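Long-range contacts in Ulp1-like SUMO protease (Chaetomium thermophilum, PDB 6DG4), which is a cysteine protease of the Ulp1 type that probably cleaves SUMO from modified proteins, this chain being its C-terminal catalytic domain: residues A68-I72 with T206-I211; N84-T90 with A115-N121; S94-P98 with I130-E134; F122-I128 with V142-R148. All blocks are in the same frame, centred on the assembly; numbering follows the deposited sequence.

In the fold
All four contacts belong to the Ulp1 catalytic domain and gather around its mixed central sheet. Interaction 1 joins helices 62-80 and 202-215 close to the centre of the chain, and its segments enclose those of the other three in sequence. Interaction 2 closes before interaction 4 opens. Their centres lie about 10 Å apart, and strand 89-91 pairs with strand 127-134 between them, T90 N lying 2.9 Å from T127 O. Interactions 3 and 4 share strand 127-134 at centres about 18 Å apart, I130 CD1 touching I143 CD1 at 4.0 Å. Where helix 62-80 covers the sheet, I69 CD1 meets P131 CG of interaction 3 at 4.0 Å. Helix pair and shared strand thus form one catalytic-domain core.

Interaction 1: A68-I72 with T206-I211; sequences AIFYI and TITNAI
This is a buried helix-helix contact near the centre of the chain, between the middle of helix 62-80 and the middle of helix 202-215. The two short segments run parallel, their axes inclined by 3° and 9.8 Å apart at closest approach, with regular helical turns such as I72 N to A68 O (3.1 Å) and I211 N to I207 O (2.9 Å). In register, the CA atoms of I69 and I207 lie 6.3 Å apart, those of I72 and I211 6.2 Å. No hydrogen bond crosses the interface. Papain-like cysteine proteases (clan CA) carry the nucleophile at the start of a central helix, and 202-215 is consistent with that helix; T206 OG1 is satisfied by C202 O in its own first turns. Four isoleucines, I69, I72, I207 and I211, all m,t rotamers, mesh with A68 and A210, whose small methyls accept the longer side chains. I72 points toward its neighbour, putting CD1 3.5 Å from I211 CG1 and 3.6 Å from A210 CB. I69 CG1 reaches A210 CB at 4.2 Å, and A68 CB meets I207 CD1 at 3.9 Å. I69 touches L129 and P131 of the sheet, while I207 packs on I235 of helix 228-241.

Interaction 2: N84-T90 with A115-N121; sequences NQEPKCT and ANVRKAN
N84 has helical backbone angles (-57/-40), and its O lies 3.2 Å from N116 ND2 at too poor an angle for a hydrogen bond. The closest CA pair is that of Q85 (-95/6) and N116, 5.4 Å apart. Q85 O accepts a hydrogen bond from water 1 (2.8 Å), which accepts from R118 NH1 (2.9 Å) and gives a weak bond to N121 OD1 (3.0 Å). The CA-to-CB bond of E86 (-130/65) points away from the facing loop, and the residue is exposed, as suits a charge. P87 is extended (-67/153), its CA-to-CB bond points toward loop 115-121, and CD lies 3.6 Å from N116 CB; water 2 links P87 O (2.8 Å) to N121 ND2 (2.9 Å). T90, the second residue of strand 89-91, has chi1 t: its OG1 donates to A115 O (2.7 Å), and its CG2 packs on V117 CG2 (3.7 Å), so both halves of the threonine are used. The facing loop holds its own shape. N121, chi1 p, donates from ND2 to N116 O (2.9 Å) and accepts from R118 N at OD1 (3.1 Å), while R118 NH1 donates to N116 OD1 (3.0 Å). N116 has positive phi (60/39), a conformation asparagine tolerates well, and completes the Schellman motif that ends helix 109-114, here packed against the connection entering edge strand 89-91.

Interaction 3: S94-P98 with I130-E134; sequences SFFWP and IPICE
Apolar packing lays helix 96-103 on residues 130-134 of strand 127-134, the CA atoms of W97 and I132 being 6.0 Å apart. F96 (chi1 t) puts CD2 3.9 Å from I130 CG2, and W97 CE3 lies 4.4 Å from the same methyl. A CH-pi contact adds to this: with W97 at chi1 t and chi2 -108°, I132 CG2 sits over the face of its five-membered ring, 3.7 Å from the centroid. Helix-on-sheet packing of this kind belongs to the alpha+beta fold of Ulp1-type proteases. I130 and I132, on one face of the extended strand, meet helix 96-103, and I132 also touches V165 of helix 163-177, whereas P131 touches I66 and I69 of helix 62-80. The direct hydrogen bond runs at the edge of the indole, W97 NE1 donating to E134 OE2 (2.8 Å, 162°), an oxygen that also forms a salt bridge with R164. Water 4 joins the backbones, accepting from W97 N (2.9 Å) and donating to P131 O (2.7 Å).

Interaction 4: F122-I128 with V142-R148; sequences FLDIDTI and VIRPGRR
Two reciprocal backbone hydrogen bonds, I128 N to I143 O (2.8 Å) and I143 N to I128 O (3.0 Å), make these residues an antiparallel hydrogen-bonded pair with CA atoms 5.0 Å apart. CA-H...O contacts flank it, V142 CA to I128 O and R144 CA to D126 O, both 3.3 Å. P145, which has no amide hydrogen to donate, ends the regular pairing. Its ring is instead buried, CG 4.2 Å from the centroid of F122 and over its face, and CG 3.9 Å from I128 CD1. Water then serves the polar backbone: D126 O accepts from water 6 (2.8 Å), which takes a weak bond from G146 N (2.9 Å), and from water 7 (3.0 Å). R144 NE donates to water 7 and to water 8 (each 2.9 Å), and water 8 also bonds T127 OG1 (2.9 Å); R144 NH1 reaches S2 O. F122 O is met by I125 N (3.1 Å), closing a turn. R148, at positive phi (58/46), folds back so that NH1 donates to P145 O (2.8 Å) and to water 5 (3.2 Å), which donates to L123 O (2.7 Å); L123 CD2 covers the guanidinium face, 3.8 Å from R148 CZ. This hairpin of strands 127-134 and 137-144 lies between strands 89-91 and 149-153, with F122 and I143 packed under V173 of helix 163-177.

Interaction 1: A68-I72 with T206-I211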
# COMPACT_ATOMS: atom_id res chain seq x y z
N ALA A 68 4.01 4.45 -4.20
CA ALA A 68 2.92 3.71 -4.83
C ALA A 68 1.70 3.65 -3.92
O ALA A 68 0.57 3.84 -4.38
CB ALA A 68 3.39 2.30 -5.17
N ILE A 69 1.91 3.38 -2.64
CA ILE A 69 0.78 3.22 -1.73
C ILE A 69 0.06 4.54 -1.51
O ILE A 69 -1.18 4.58 -1.43
CB ILE A 69 1.23 2.53 -0.43
CG1 ILE A 69 1.65 1.09 -0.76
CG2 ILE A 69 0.13 2.53 0.59
CD1 ILE A 69 2.34 0.35 0.37
N PHE A 70 0.79 5.66 -1.45
CA PHE A 70 0.14 6.96 -1.37
C PHE A 70 -0.74 7.21 -2.59
O PHE A 70 -1.83 7.79 -2.48
CB PHE A 70 1.18 8.07 -1.21
CG PHE A 70 1.51 8.40 0.23
CD1 PHE A 70 1.78 7.40 1.15
CD2 PHE A 70 1.56 9.72 0.65
CE1 PHE A 70 2.08 7.71 2.47
CE2 PHE A 70 1.86 10.03 1.96
CZ PHE A 70 2.13 9.02 2.87
N TYR A 71 -0.31 6.76 -3.78
CA TYR A 71 -1.13 6.92 -4.97
C TYR A 71 -2.40 6.07 -4.92
O TYR A 71 -3.43 6.48 -5.46
CB TYR A 71 -0.34 6.61 -6.24
CG TYR A 71 0.56 7.73 -6.73
CD1 TYR A 71 0.10 9.04 -6.80
CD2 TYR A 71 1.86 7.48 -7.15
CE1 TYR A 71 0.90 10.06 -7.26
CE2 TYR A 71 2.67 8.51 -7.62
CZ TYR A 71 2.18 9.80 -7.66
OH TYR A 71 2.98 10.83 -8.11
N ILE A 72 -2.34 4.88 -4.29
CA ILE A 72 -3.55 4.08 -4.10
C ILE A 72 -4.57 4.87 -3.29
O ILE A 72 -5.74 5.00 -3.66
CB ILE A 72 -3.22 2.75 -3.39
CG1 ILE A 72 -2.22 1.93 -4.19
CG2 ILE A 72 -4.49 1.94 -3.15
CD1 ILE A 72 -1.69 0.72 -3.43
N THR A 206 3.43 -6.38 -1.26
CA THR A 206 2.86 -5.37 -0.36
C THR A 206 2.07 -4.33 -1.14
O THR A 206 0.93 -4.01 -0.78
CB THR A 206 3.99 -4.74 0.46
OG1 THR A 206 4.54 -5.72 1.36
CG2 THR A 206 3.53 -3.56 1.29
N ILE A 207 2.65 -3.80 -2.22
CA ILE A 207 1.94 -2.81 -3.03
C ILE A 207 0.69 -3.42 -3.65
O ILE A 207 -0.38 -2.80 -3.69
CB ILE A 207 2.87 -2.24 -4.12
CG1 ILE A 207 3.97 -1.37 -3.52
CG2 ILE A 207 2.07 -1.45 -5.15
CD1 ILE A 207 5.12 -1.10 -4.49
N THR A 208 0.81 -4.64 -4.19
CA THR A 208 -0.30 -5.23 -4.92
C THR A 208 -1.44 -5.58 -3.98
O THR A 208 -2.62 -5.39 -4.31
CB THR A 208 0.18 -6.44 -5.72
OG1 THR A 208 1.25 -6.04 -6.59
CG2 THR A 208 -0.93 -7.00 -6.58
N ASN A 209 -1.11 -6.10 -2.79
CA ASN A 209 -2.14 -6.36 -1.79
C ASN A 209 -2.82 -5.07 -1.35
O ASN A 209 -4.02 -5.06 -1.06
CB ASN A 209 -1.55 -7.10 -0.59
CG ASN A 209 -1.26 -8.55 -0.91
OD1 ASN A 209 -1.86 -9.13 -1.81
ND2 ASN A 209 -0.33 -9.15 -0.18
N ALA A 210 -2.06 -3.97 -1.28
CA ALA A 210 -2.64 -2.68 -0.93
C ALA A 210 -3.61 -2.21 -2.01
O ALA A 210 -4.69 -1.68 -1.69
CB ALA A 210 -1.54 -1.65 -0.68
N ILE A 211 -3.27 -2.40 -3.29
CA ILE A 211 -4.21 -2.06 -4.36
C ILE A 211 -5.50 -2.84 -4.17
O ILE A 211 -6.60 -2.29 -4.21
CB ILE A 211 -3.60 -2.35 -5.74
CG1 ILE A 211 -2.40 -1.45 -6.04
CG2 ILE A 211 -4.67 -2.17 -6.82
CD1 ILE A 211 -1.66 -1.84 -7.32

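Interaction 2: N84-T90 with A115-N121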
# COMPACT_ATOMS: atom_id res chain seq x y z
N ASN A 84 -10.10 16.62 2.20
CA ASN A 84 -8.68 16.37 2.39
C ASN A 84 -8.39 15.81 3.78
O ASN A 84 -7.56 14.91 3.93
CB ASN A 84 -7.89 17.66 2.16
CG ASN A 84 -7.88 18.07 0.70
OD1 ASN A 84 -8.48 19.08 0.32
ND2 ASN A 84 -7.19 17.30 -0.13
N GLN A 85 -9.06 16.33 4.80
CA GLN A 85 -8.81 15.89 6.17
C GLN A 85 -9.77 14.80 6.62
O GLN A 85 -9.71 14.40 7.79
CB GLN A 85 -8.83 17.09 7.12
CG GLN A 85 -7.77 18.11 6.77
CD GLN A 85 -7.42 19.02 7.93
OE1 GLN A 85 -8.26 19.78 8.42
NE2 GLN A 85 -6.17 18.96 8.38
N GLU A 86 -10.62 14.30 5.73
CA GLU A 86 -11.53 13.19 6.03
C GLU A 86 -11.39 12.15 4.94
O GLU A 86 -12.33 11.89 4.16
CB GLU A 86 -12.97 13.69 6.17
CG GLU A 86 -13.13 14.68 7.33
CD GLU A 86 -14.54 15.22 7.50
OE1 GLU A 86 -15.48 14.69 6.88
OE2 GLU A 86 -14.70 16.18 8.27
N PRO A 87 -10.23 11.52 4.84
CA PRO A 87 -10.02 10.53 3.78
C PRO A 87 -10.88 9.29 3.96
O PRO A 87 -11.23 8.90 5.08
CB PRO A 87 -8.54 10.16 3.93
CG PRO A 87 -8.24 10.43 5.35
CD PRO A 87 -9.03 11.67 5.67
N LYS A 88 -11.18 8.65 2.83
CA LYS A 88 -11.73 7.31 2.85
C LYS A 88 -10.65 6.24 2.82
O LYS A 88 -10.86 5.13 3.33
CB LYS A 88 -12.71 7.11 1.70
CG LYS A 88 -14.05 7.80 1.94
CD LYS A 88 -14.81 7.17 3.11
CE LYS A 88 -16.14 7.82 3.36
NZ LYS A 88 -16.85 7.14 4.49
N CYS A 89 -9.48 6.55 2.25
CA CYS A 89 -8.33 5.66 2.29
C CYS A 89 -7.13 6.50 2.65
O CYS A 89 -6.92 7.57 2.07
CB CYS A 89 -8.10 4.99 0.93
SG CYS A 89 -6.78 3.74 0.92
N THR A 90 -6.35 6.05 3.63
CA THR A 90 -5.16 6.80 4.00
C THR A 90 -4.00 5.84 4.20
O THR A 90 -4.18 4.64 4.43
CB THR A 90 -5.41 7.69 5.22
OG1 THR A 90 -4.27 8.54 5.40
CG2 THR A 90 -5.64 6.87 6.47
N ALA A 115 -1.50 11.79 8.58
CA ALA A 115 -2.30 10.84 7.82
C ALA A 115 -3.80 11.10 7.94
O ALA A 115 -4.60 10.34 7.38
CB ALA A 115 -2.00 9.41 8.28
N ASN A 116 -4.20 12.15 8.66
CA ASN A 116 -5.61 12.49 8.85
C ASN A 116 -6.38 11.37 9.53
O ASN A 116 -7.54 11.09 9.21
CB ASN A 116 -6.24 12.94 7.54
CG ASN A 116 -5.67 14.25 7.07
OD1 ASN A 116 -5.72 15.25 7.80
ND2 ASN A 116 -5.09 14.26 5.89
N VAL A 117 -5.73 10.74 10.50
CA VAL A 117 -6.34 9.71 11.33
C VAL A 117 -6.56 10.33 12.70
O VAL A 117 -5.63 10.42 13.52
CB VAL A 117 -5.45 8.46 11.42
CG1 VAL A 117 -6.06 7.43 12.33
CG2 VAL A 117 -5.23 7.87 10.02
N ARG A 118 -7.79 10.77 12.95
CA ARG A 118 -8.16 11.41 14.20
C ARG A 118 -9.38 10.71 14.78
O ARG A 118 -10.12 10.02 14.08
CB ARG A 118 -8.47 12.90 13.99
CG ARG A 118 -7.25 13.72 13.58
CD ARG A 118 -7.65 15.14 13.24
NE ARG A 118 -6.49 16.00 12.98
CZ ARG A 118 -5.89 16.13 11.80
NH1 ARG A 118 -6.31 15.45 10.74
NH2 ARG A 118 -4.85 16.94 11.68
N LYS A 119 -9.59 10.89 16.09
CA LYS A 119 -10.73 10.26 16.74
C LYS A 119 -12.03 10.61 16.02
O LYS A 119 -12.88 9.75 15.80
CB LYS A 119 -10.79 10.69 18.20
CG LYS A 119 -11.93 10.06 19.01
CD LYS A 119 -11.88 10.52 20.46
CE LYS A 119 -13.01 9.91 21.27
NZ LYS A 119 -12.97 10.37 22.69
N ALA A 120 -12.21 11.89 15.66
CA ALA A 120 -13.50 12.33 15.13
C ALA A 120 -13.86 11.66 13.81
O ALA A 120 -15.05 11.42 13.55
CB ALA A 120 -13.51 13.85 14.96
N ASN A 121 -12.88 11.36 12.96
CA ASN A 121 -13.17 10.80 11.65
C ASN A 121 -12.76 9.34 11.51
O ASN A 121 -12.95 8.76 10.43
CB ASN A 121 -12.51 11.63 10.54
CG ASN A 121 -11.01 11.46 10.50
OD1 ASN A 121 -10.33 11.70 11.49
ND2 ASN A 121 -10.48 11.05 9.34
O HOH W 1 -8.86 14.11 10.45
O HOH W 2 -12.34 10.35 7.21
O HOH W 3 -4.86 11.42 4.00

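Interaction 3: S94-P98 with I130-E134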
# COMPACT_ATOMS: atom_id res chain seq x y z
N SER A 94 7.11 5.10 5.75
CA SER A 94 7.99 4.10 6.33
C SER A 94 8.43 4.46 7.74
O SER A 94 9.03 3.61 8.42
CB SER A 94 9.22 3.91 5.43
OG SER A 94 10.13 5.00 5.53
N PHE A 95 8.16 5.68 8.19
CA PHE A 95 8.53 6.07 9.54
C PHE A 95 7.50 5.64 10.57
O PHE A 95 7.81 5.65 11.77
CB PHE A 95 8.73 7.59 9.60
CG PHE A 95 9.92 8.06 8.80
CD1 PHE A 95 11.17 8.10 9.38
CD2 PHE A 95 9.79 8.43 7.47
CE1 PHE A 95 12.27 8.51 8.66
CE2 PHE A 95 10.88 8.85 6.75
CZ PHE A 95 12.12 8.89 7.34
N PHE A 96 6.30 5.25 10.15
CA PHE A 96 5.25 5.01 11.14
C PHE A 96 5.52 3.75 11.95
O PHE A 96 5.52 3.79 13.19
CB PHE A 96 3.88 4.94 10.49
CG PHE A 96 2.78 4.74 11.48
CD1 PHE A 96 2.37 5.79 12.28
CD2 PHE A 96 2.19 3.51 11.65
CE1 PHE A 96 1.38 5.61 13.21
CE2 PHE A 96 1.20 3.33 12.59
CZ PHE A 96 0.79 4.38 13.36
N TRP A 97 5.74 2.62 11.30
CA TRP A 97 5.92 1.38 12.06
C TRP A 97 7.09 1.48 13.03
O TRP A 97 6.94 1.08 14.19
CB TRP A 97 6.02 0.18 11.12
CG TRP A 97 6.00 -1.13 11.86
CD1 TRP A 97 7.05 -1.97 12.04
CD2 TRP A 97 4.89 -1.73 12.53
NE1 TRP A 97 6.66 -3.06 12.77
CE2 TRP A 97 5.34 -2.94 13.08
CE3 TRP A 97 3.55 -1.35 12.71
CZ2 TRP A 97 4.50 -3.78 13.81
CZ3 TRP A 97 2.71 -2.20 13.43
CH2 TRP A 97 3.19 -3.40 13.97
N PRO A 98 8.27 1.97 12.63
CA PRO A 98 9.34 2.13 13.63
C PRO A 98 8.95 3.04 14.79
O PRO A 98 9.33 2.77 15.93
CB PRO A 98 10.52 2.69 12.81
CG PRO A 98 10.19 2.44 11.40
CD PRO A 98 8.71 2.28 11.26
N ILE A 130 -0.83 0.50 6.22
CA ILE A 130 0.37 0.66 7.02
C ILE A 130 1.44 -0.28 6.49
O ILE A 130 1.40 -1.49 6.73
CB ILE A 130 0.09 0.39 8.52
CG1 ILE A 130 -0.95 1.37 9.05
CG2 ILE A 130 1.38 0.47 9.32
CD1 ILE A 130 -1.51 0.99 10.42
N PRO A 131 2.40 0.23 5.72
CA PRO A 131 3.50 -0.62 5.26
C PRO A 131 4.46 -0.91 6.40
O PRO A 131 4.87 -0.01 7.14
CB PRO A 131 4.18 0.21 4.16
CG PRO A 131 3.39 1.46 4.02
CD PRO A 131 2.55 1.62 5.25
N ILE A 132 4.84 -2.18 6.54
CA ILE A 132 5.66 -2.65 7.65
C ILE A 132 6.91 -3.30 7.07
O ILE A 132 6.80 -4.21 6.23
CB ILE A 132 4.90 -3.67 8.51
CG1 ILE A 132 3.73 -2.99 9.23
CG2 ILE A 132 5.84 -4.33 9.51
CD1 ILE A 132 2.85 -3.93 10.03
N CYS A 133 8.07 -2.86 7.52
CA CYS A 133 9.33 -3.49 7.13
C CYS A 133 10.06 -3.96 8.38
O CYS A 133 10.47 -3.13 9.20
CB CYS A 133 10.19 -2.52 6.33
SG CYS A 133 11.59 -3.34 5.54
N GLU A 134 10.22 -5.27 8.52
CA GLU A 134 11.00 -5.86 9.60
C GLU A 134 11.97 -6.86 9.01
O GLU A 134 11.57 -7.73 8.22
CB GLU A 134 10.09 -6.56 10.61
CG GLU A 134 9.16 -5.60 11.33
CD GLU A 134 8.34 -6.26 12.41
OE1 GLU A 134 8.16 -7.50 12.34
OE2 GLU A 134 7.89 -5.53 13.32
O HOH W 4 5.10 2.31 8.47

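Interaction 4: F122-I128 with V142-R148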
# COMPACT_ATOMS: atom_id res chain seq x y z
N PHE A 122 -12.22 8.73 12.56
CA PHE A 122 -11.64 7.39 12.45
C PHE A 122 -12.60 6.39 11.82
O PHE A 122 -12.26 5.69 10.87
CB PHE A 122 -11.16 6.91 13.82
CG PHE A 122 -10.38 5.64 13.76
CD1 PHE A 122 -9.04 5.65 13.44
CD2 PHE A 122 -10.99 4.42 14.03
CE1 PHE A 122 -8.32 4.48 13.38
CE2 PHE A 122 -10.27 3.25 13.97
CZ PHE A 122 -8.93 3.28 13.64
N LEU A 123 -13.82 6.29 12.37
CA LEU A 123 -14.77 5.31 11.86
C LEU A 123 -15.30 5.66 10.47
O LEU A 123 -15.91 4.79 9.83
CB LEU A 123 -15.93 5.14 12.85
CG LEU A 123 -15.54 4.60 14.23
CD1 LEU A 123 -16.77 4.50 15.11
CD2 LEU A 123 -14.88 3.25 14.12
N ASP A 124 -15.09 6.88 10.00
CA ASP A 124 -15.47 7.28 8.65
C ASP A 124 -14.45 6.84 7.61
O ASP A 124 -14.75 6.85 6.41
CB ASP A 124 -15.63 8.81 8.61
CG ASP A 124 -15.99 9.34 7.23
OD1 ASP A 124 -17.10 9.04 6.75
OD2 ASP A 124 -15.19 10.10 6.64
N ILE A 125 -13.25 6.46 8.02
CA ILE A 125 -12.25 5.95 7.09
C ILE A 125 -12.62 4.53 6.71
O ILE A 125 -13.01 3.73 7.57
CB ILE A 125 -10.86 5.99 7.75
CG1 ILE A 125 -10.50 7.41 8.20
CG2 ILE A 125 -9.80 5.44 6.81
CD1 ILE A 125 -9.25 7.48 9.08
N ASP A 126 -12.48 4.18 5.42
CA ASP A 126 -12.68 2.80 4.99
C ASP A 126 -11.42 1.95 5.13
O ASP A 126 -11.51 0.78 5.53
CB ASP A 126 -13.10 2.74 3.52
CG ASP A 126 -14.51 3.25 3.28
OD1 ASP A 126 -15.33 3.30 4.22
OD2 ASP A 126 -14.80 3.60 2.12
N THR A 127 -10.25 2.50 4.78
CA THR A 127 -9.03 1.71 4.68
C THR A 127 -7.85 2.52 5.16
O THR A 127 -7.62 3.63 4.67
CB THR A 127 -8.79 1.31 3.22
OG1 THR A 127 -9.98 0.69 2.71
CG2 THR A 127 -7.63 0.35 3.11
N ILE A 128 -7.08 1.95 6.09
CA ILE A 128 -5.82 2.51 6.55
C ILE A 128 -4.72 1.53 6.15
O ILE A 128 -4.73 0.37 6.58
CB ILE A 128 -5.82 2.73 8.07
CG1 ILE A 128 -6.94 3.69 8.47
CG2 ILE A 128 -4.46 3.25 8.53
CD1 ILE A 128 -7.11 3.84 9.98
N VAL A 142 -3.51 -3.56 7.44
CA VAL A 142 -4.70 -2.88 6.93
C VAL A 142 -5.70 -2.80 8.06
O VAL A 142 -6.12 -3.83 8.61
CB VAL A 142 -5.30 -3.61 5.72
CG1 VAL A 142 -6.50 -2.83 5.16
CG2 VAL A 142 -4.26 -3.83 4.64
N ILE A 143 -6.09 -1.59 8.42
CA ILE A 143 -7.19 -1.38 9.35
C ILE A 143 -8.38 -0.93 8.53
O ILE A 143 -8.26 -0.07 7.64
CB ILE A 143 -6.82 -0.34 10.43
CG1 ILE A 143 -5.58 -0.79 11.21
CG2 ILE A 143 -8.00 -0.12 11.37
CD1 ILE A 143 -5.01 0.27 12.15
N ARG A 144 -9.54 -1.54 8.79
CA ARG A 144 -10.78 -1.22 8.07
C ARG A 144 -11.77 -0.74 9.12
O ARG A 144 -12.53 -1.54 9.69
CB ARG A 144 -11.28 -2.43 7.30
CG ARG A 144 -10.26 -2.95 6.29
CD ARG A 144 -10.73 -4.23 5.62
NE ARG A 144 -11.49 -3.95 4.41
CZ ARG A 144 -12.27 -4.83 3.80
NH1 ARG A 144 -12.46 -6.04 4.32
NH2 ARG A 144 -12.87 -4.49 2.67
N PRO A 145 -11.79 0.56 9.42
CA PRO A 145 -12.59 1.03 10.57
C PRO A 145 -14.08 0.79 10.44
O PRO A 145 -14.74 0.49 11.44
CB PRO A 145 -12.24 2.52 10.65
CG PRO A 145 -10.84 2.58 10.09
CD PRO A 145 -10.89 1.62 8.93
N GLY A 146 -14.66 0.94 9.24
CA GLY A 146 -16.08 0.68 9.08
C GLY A 146 -16.44 -0.76 9.36
O GLY A 146 -17.57 -1.06 9.76
N ARG A 147 -15.50 -1.68 9.15
CA ARG A 147 -15.71 -3.09 9.42
C ARG A 147 -15.26 -3.50 10.81
O ARG A 147 -15.53 -4.63 11.23
CB ARG A 147 -14.97 -3.93 8.38
CG ARG A 147 -15.54 -3.68 7.00
CD ARG A 147 -14.94 -4.54 5.95
NE ARG A 147 -15.30 -4.01 4.64
CZ ARG A 147 -16.40 -4.33 3.96
NH1 ARG A 147 -17.28 -5.20 4.45
NH2 ARG A 147 -16.61 -3.77 2.78
N ARG A 148 -14.60 -2.60 11.53
CA ARG A 148 -14.05 -2.88 12.85
C ARG A 148 -13.08 -4.06 12.79
O ARG A 148 -13.10 -4.96 13.63
CB ARG A 148 -15.14 -3.11 13.91
CG ARG A 148 -16.27 -2.09 13.92
CD ARG A 148 -15.85 -0.69 14.37
NE ARG A 148 -17.04 0.10 14.65
CZ ARG A 148 -17.74 0.79 13.75
NH1 ARG A 148 -17.35 0.84 12.49
NH2 ARG A 148 -18.84 1.43 14.12
O HOH W 5 -17.98 3.13 10.32
O HOH W 6 -13.84 -0.14 6.69
O HOH W 7 -12.00 -1.28 3.34
O HOH W 8 -9.92 -2.18 2.76